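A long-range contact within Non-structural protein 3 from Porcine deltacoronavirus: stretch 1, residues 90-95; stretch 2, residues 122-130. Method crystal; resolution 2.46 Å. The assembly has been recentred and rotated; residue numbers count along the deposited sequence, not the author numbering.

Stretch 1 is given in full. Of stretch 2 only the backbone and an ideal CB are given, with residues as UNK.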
ATOM      1  N   VAL A  90     -18.249  -4.516 -40.917  1.00 53.97           N
ATOM      2  CA  VAL A  90     -17.251  -5.342 -41.591  1.00 57.32           C
ATOM      3  C   VAL A  90     -15.973  -5.374 -40.758  1.00 64.91           C
ATOM      4  O   VAL A  90     -15.203  -4.399 -40.773  1.00 65.56           O
ATOM      5  CB  VAL A  90     -16.982  -4.819 -43.011  1.00 58.58           C
ATOM      6  CG1 VAL A  90     -16.042  -5.743 -43.755  1.00 55.52           C
ATOM      7  CG2 VAL A  90     -18.294  -4.670 -43.759  1.00 59.44           C
ATOM      8  N   PRO A  91     -15.710  -6.444 -40.010  1.00 62.82           N
ATOM      9  CA  PRO A  91     -14.464  -6.519 -39.261  1.00 62.76           C
ATOM     10  C   PRO A  91     -13.271  -6.443 -40.209  1.00 69.44           C
ATOM     11  O   PRO A  91     -13.376  -6.829 -41.385  1.00 74.53           O
ATOM     12  CB  PRO A  91     -14.539  -7.883 -38.568  1.00 63.68           C
ATOM     13  CG  PRO A  91     -15.987  -8.262 -38.591  1.00 58.78           C
ATOM     14  CD  PRO A  91     -16.546  -7.647 -39.827  1.00 58.79           C
ATOM     15  N   PRO A  92     -12.140  -5.940 -39.735  1.00 70.68           N
ATOM     16  CA  PRO A  92     -10.906  -6.108 -40.503  1.00 74.39           C
ATOM     17  C   PRO A  92     -10.499  -7.571 -40.466  1.00 78.08           C
ATOM     18  O   PRO A  92     -10.821  -8.305 -39.526  1.00 76.36           O
ATOM     19  CB  PRO A  92      -9.904  -5.228 -39.753  1.00 74.28           C
ATOM     20  CG  PRO A  92     -10.376  -5.321 -38.340  1.00 74.57           C
ATOM     21  CD  PRO A  92     -11.882  -5.345 -38.413  1.00 72.00           C
ATOM     22  N   LYS A  93      -9.789  -8.009 -41.503  1.00 81.13           N
ATOM     23  CA  LYS A  93      -9.493  -9.432 -41.611  1.00 88.82           C
ATOM     24  C   LYS A  93      -8.208  -9.846 -40.874  1.00 88.66           C
ATOM     25  O   LYS A  93      -7.688 -10.941 -41.120  1.00 93.24           O
ATOM     26  CB  LYS A  93      -9.442  -9.861 -43.080  1.00 83.64           C
ATOM     27  CG  LYS A  93      -9.935 -11.305 -43.264  1.00 90.40           C
ATOM     28  CD  LYS A  93     -10.130 -11.666 -44.723  1.00 89.28           C
ATOM     29  CE  LYS A  93      -9.008 -11.112 -45.578  1.00 89.79           C
ATOM     30  NZ  LYS A  93      -8.588 -12.074 -46.637  1.00 87.16           N
ATOM     31  N   GLY A  94      -7.686  -9.009 -39.982  1.00 82.10           N
ATOM     32  CA  GLY A  94      -6.635  -9.481 -39.098  1.00 86.64           C
ATOM     33  C   GLY A  94      -5.341  -9.883 -39.754  1.00 90.13           C
ATOM     34  O   GLY A  94      -4.557 -10.615 -39.151  1.00 90.97           O
ATOM     35  N   SER A  95      -5.094  -9.430 -40.977  1.00 92.60           N
ATOM     36  CA  SER A  95      -3.908  -9.814 -41.727  1.00 92.76           C
ATOM     37  C   SER A  95      -3.260  -8.598 -42.364  1.00 96.61           C
ATOM     38  O   SER A  95      -2.700  -8.692 -43.456  1.00 98.52           O
ATOM     39  CB  SER A  95      -4.256 -10.849 -42.795  1.00 90.01           C
ATOM     40  OG  SER A  95      -4.801 -12.010 -42.203  1.00 91.75           O
ATOM     41  N   UNK A 122     -15.541  -9.753 -32.362  1.00 63.20           N
ATOM     42  CA  UNK A 122     -15.153  -9.560 -33.749  1.00 67.77           C
ATOM     43  C   UNK A 122     -13.844 -10.281 -34.028  1.00 71.71           C
ATOM     44  O   UNK A 122     -13.005 -10.452 -33.141  1.00 70.51           O
ATOM     45  CB  UNK A 122     -15.027  -8.070 -34.075  1.00 67.77           C
ATOM     46  N   UNK A 123     -13.674 -10.715 -35.272  1.00 76.20           N
ATOM     47  CA  UNK A 123     -12.447 -11.384 -35.649  1.00 75.07           C
ATOM     48  C   UNK A 123     -12.378 -12.850 -35.291  1.00 77.41           C
ATOM     49  O   UNK A 123     -11.291 -13.357 -34.991  1.00 83.03           O
ATOM     50  CB  UNK A 123     -11.264 -10.662 -35.001  1.00 75.07           C
ATOM     51  N   UNK A 124     -13.507 -13.551 -35.299  1.00 79.18           N
ATOM     52  CA  UNK A 124     -13.472 -15.002 -35.248  1.00 81.42           C
ATOM     53  C   UNK A 124     -13.240 -15.566 -36.654  1.00 80.87           C
ATOM     54  O   UNK A 124     -13.303 -14.854 -37.663  1.00 75.13           O
ATOM     55  CB  UNK A 124     -14.769 -15.551 -34.650  1.00 81.42           C
ATOM     56  N   UNK A 125     -12.951 -16.860 -36.713  1.00 82.79           N
ATOM     57  CA  UNK A 125     -12.596 -17.510 -37.956  1.00 83.78           C
ATOM     58  C   UNK A 125     -11.091 -17.678 -38.106  1.00 87.09           C
ATOM     59  O   UNK A 125     -10.287 -17.051 -37.410  1.00 89.56           O
ATOM     60  CB  UNK A 125     -13.153 -16.715 -39.138  1.00 83.78           C
ATOM     61  N   UNK A 126     -10.705 -18.567 -39.027  1.00 86.59           N
ATOM     62  CA  UNK A 126      -9.293 -18.745 -39.361  1.00 92.54           C
ATOM     63  C   UNK A 126      -8.736 -17.571 -40.155  1.00 95.03           C
ATOM     64  O   UNK A 126      -7.514 -17.472 -40.335  1.00 90.91           O
ATOM     65  CB  UNK A 126      -9.101 -20.040 -40.154  1.00 92.54           C
ATOM     66  N   UNK A 127      -9.610 -16.702 -40.666  1.00 93.21           N
ATOM     67  CA  UNK A 127      -9.216 -15.431 -41.246  1.00 91.03           C
ATOM     68  C   UNK A 127      -9.292 -14.293 -40.232  1.00 91.74           C
ATOM     69  O   UNK A 127      -9.282 -13.119 -40.618  1.00 89.91           O
ATOM     70  CB  UNK A 127     -10.097 -15.113 -42.456  1.00 91.03           C
ATOM     71  N   UNK A 128      -9.343 -14.615 -38.948  1.00 88.76           N
ATOM     72  CA  UNK A 128      -9.770 -13.685 -37.924  1.00 90.62           C
ATOM     73  C   UNK A 128      -8.666 -12.847 -37.320  1.00 90.59           C
ATOM     74  O   UNK A 128      -7.693 -12.467 -37.982  1.00 91.42           O
ATOM     75  CB  UNK A 128     -10.472 -14.458 -36.806  1.00 90.62           C
ATOM     76  N   UNK A 129      -8.839 -12.540 -36.036  1.00 86.13           N
ATOM     77  CA  UNK A 129      -7.930 -11.675 -35.305  1.00 86.92           C
ATOM     78  C   UNK A 129      -7.719 -12.253 -33.918  1.00 81.91           C
ATOM     79  O   UNK A 129      -8.543 -13.022 -33.414  1.00 77.29           O
ATOM     80  CB  UNK A 129      -8.466 -10.244 -35.228  1.00 86.92           C
ATOM     81  N   UNK A 130      -6.597 -11.882 -33.317  1.00 81.14           N
ATOM     82  CA  UNK A 130      -6.302 -12.282 -31.952  1.00 81.65           C
ATOM     83  C   UNK A 130      -7.434 -11.836 -31.030  1.00 80.01           C
ATOM     84  O   UNK A 130      -7.702 -10.628 -30.937  1.00 79.79           O
ATOM     85  CB  UNK A 130      -4.965 -11.697 -31.492  1.00 81.65           C
TER

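At position 122 the CA-to-CB bond points toward stretch 1, and the ideal CB lies 4.5 Å from Pro-91 CB. What stretch 1 offers here is a proline ring without charge or donor, so a range of aliphatic side chains would suit. The deposited residue is Leu-122 (chi1 m, chi2 t); Leu-122 CB lies 4.5 Å from Pro-91 CB, the nearest its side chain comes, so it neighbours the proline loosely.

Position 123 has phi/psi of 82/32, and a CB there would be jammed against the carbonyl O of position 122. Backbone alone calls for glycine, and Gly-123 is found. Its N lies 4.4 Å from Pro-91 CB, and its O accepts a 2.8 Å hydrogen bond from the N of position 129, closing the loop between them.

Position 124 has nothing of stretch 1 within 5.5 Å of its ideal CB, so stretch 1 sets no preference; it is Ala-124. Position 125 is equally remote, but its phi/psi of 99/163 would press a CB against the preceding carbonyl O. Gly-125 answers this and opens a type I turn ending at position 128. Position 126, also out of reach, could hold many residues; it is Ile-126, with chi1 and chi2 both p.

At position 127 CA-to-CB runs sideways, with the ideal CB 3.9 Å from Lys-93 CG. The lysine's aliphatic chain offers a surface for a flat or long nonpolar group, while an acidic side chain might seek its amine. Phe-127 is deposited: its CD2 lies 3.3 Å from Lys-93 CD, which approaches the ring obliquely. The backbone is less accommodating, since Phe-127 O and Lys-93 O, both acceptors, sit 2.7 Å apart with no hydrogen bond between them.

At position 128 CA-to-CB points away from stretch 1, but an ideal CB would come within 2.3 Å of Gly-123 O, which favours glycine. Gly-128 completes the turn through a weak 3.0 Å bond from its N to Gly-125 O. Its O receives a CA-H...O contact from Gly-94 CA (3.4 Å, 161° at H). An ideal CB on Gly-94 would lie 1.9 Å from Gly-128 O, so the missing side chain permits this approach.

Position 129 points sideways, its ideal CB 4.3 Å from Gly-94 CA and 5.3 Å from Pro-92 O. A small or medium side chain such as serine, cysteine or valine could suit this space. Cys-129, chi1 m, brings SG to 3.4 Å from Gly-94 CA and 3.5 Å from Pro-92 O.

Position 130 has nothing of stretch 1 within 5.5 Å of its ideal CB, so stretch 1 sets no preference and many side chains would fit; it is Asn-130, whose side chain caps a backbone N just past the stretch, at the start of a helix.

Stretch 2 122-130: LGAGIFGCN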
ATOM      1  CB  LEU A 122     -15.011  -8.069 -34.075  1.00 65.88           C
ATOM      2  CG  LEU A 122     -16.136  -7.093 -33.700  1.00 67.58           C
ATOM      3  CD1 LEU A 122     -15.891  -5.736 -34.359  1.00 66.14           C
ATOM      4  CD2 LEU A 122     -17.534  -7.635 -34.073  1.00 65.51           C
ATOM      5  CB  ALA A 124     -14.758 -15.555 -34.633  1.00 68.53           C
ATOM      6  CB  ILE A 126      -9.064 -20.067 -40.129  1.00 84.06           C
ATOM      7  CG1 ILE A 126      -9.914 -20.140 -41.410  1.00 80.13           C
ATOM      8  CG2 ILE A 126      -9.310 -21.257 -39.197  1.00 77.48           C
ATOM      9  CD1 ILE A 126      -9.352 -19.433 -42.655  1.00 77.38           C
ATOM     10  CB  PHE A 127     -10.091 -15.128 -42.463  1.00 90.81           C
ATOM     11  CG  PHE A 127      -9.452 -15.503 -43.765  1.00 94.71           C
ATOM     12  CD1 PHE A 127      -8.358 -16.360 -43.792  1.00 96.84           C
ATOM     13  CD2 PHE A 127      -9.928 -14.993 -44.962  1.00 94.22           C
ATOM     14  CE1 PHE A 127      -7.754 -16.712 -44.996  1.00 96.02           C
ATOM     15  CE2 PHE A 127      -9.327 -15.329 -46.168  1.00 92.73           C
ATOM     16  CZ  PHE A 127      -8.235 -16.190 -46.184  1.00 91.84           C
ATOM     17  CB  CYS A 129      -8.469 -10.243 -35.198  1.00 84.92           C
ATOM     18  SG  CYS A 129      -9.079  -9.546 -36.754  1.00 84.93           S
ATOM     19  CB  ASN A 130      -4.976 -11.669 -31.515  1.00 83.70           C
ATOM     20  CG  ASN A 130      -4.353 -12.401 -30.354  1.00 85.69           C
ATOM     21  OD1 ASN A 130      -5.049 -12.833 -29.437  1.00 86.32           O
ATOM     22  ND2 ASN A 130      -3.032 -12.552 -30.384  1.00 89.86           N
TER
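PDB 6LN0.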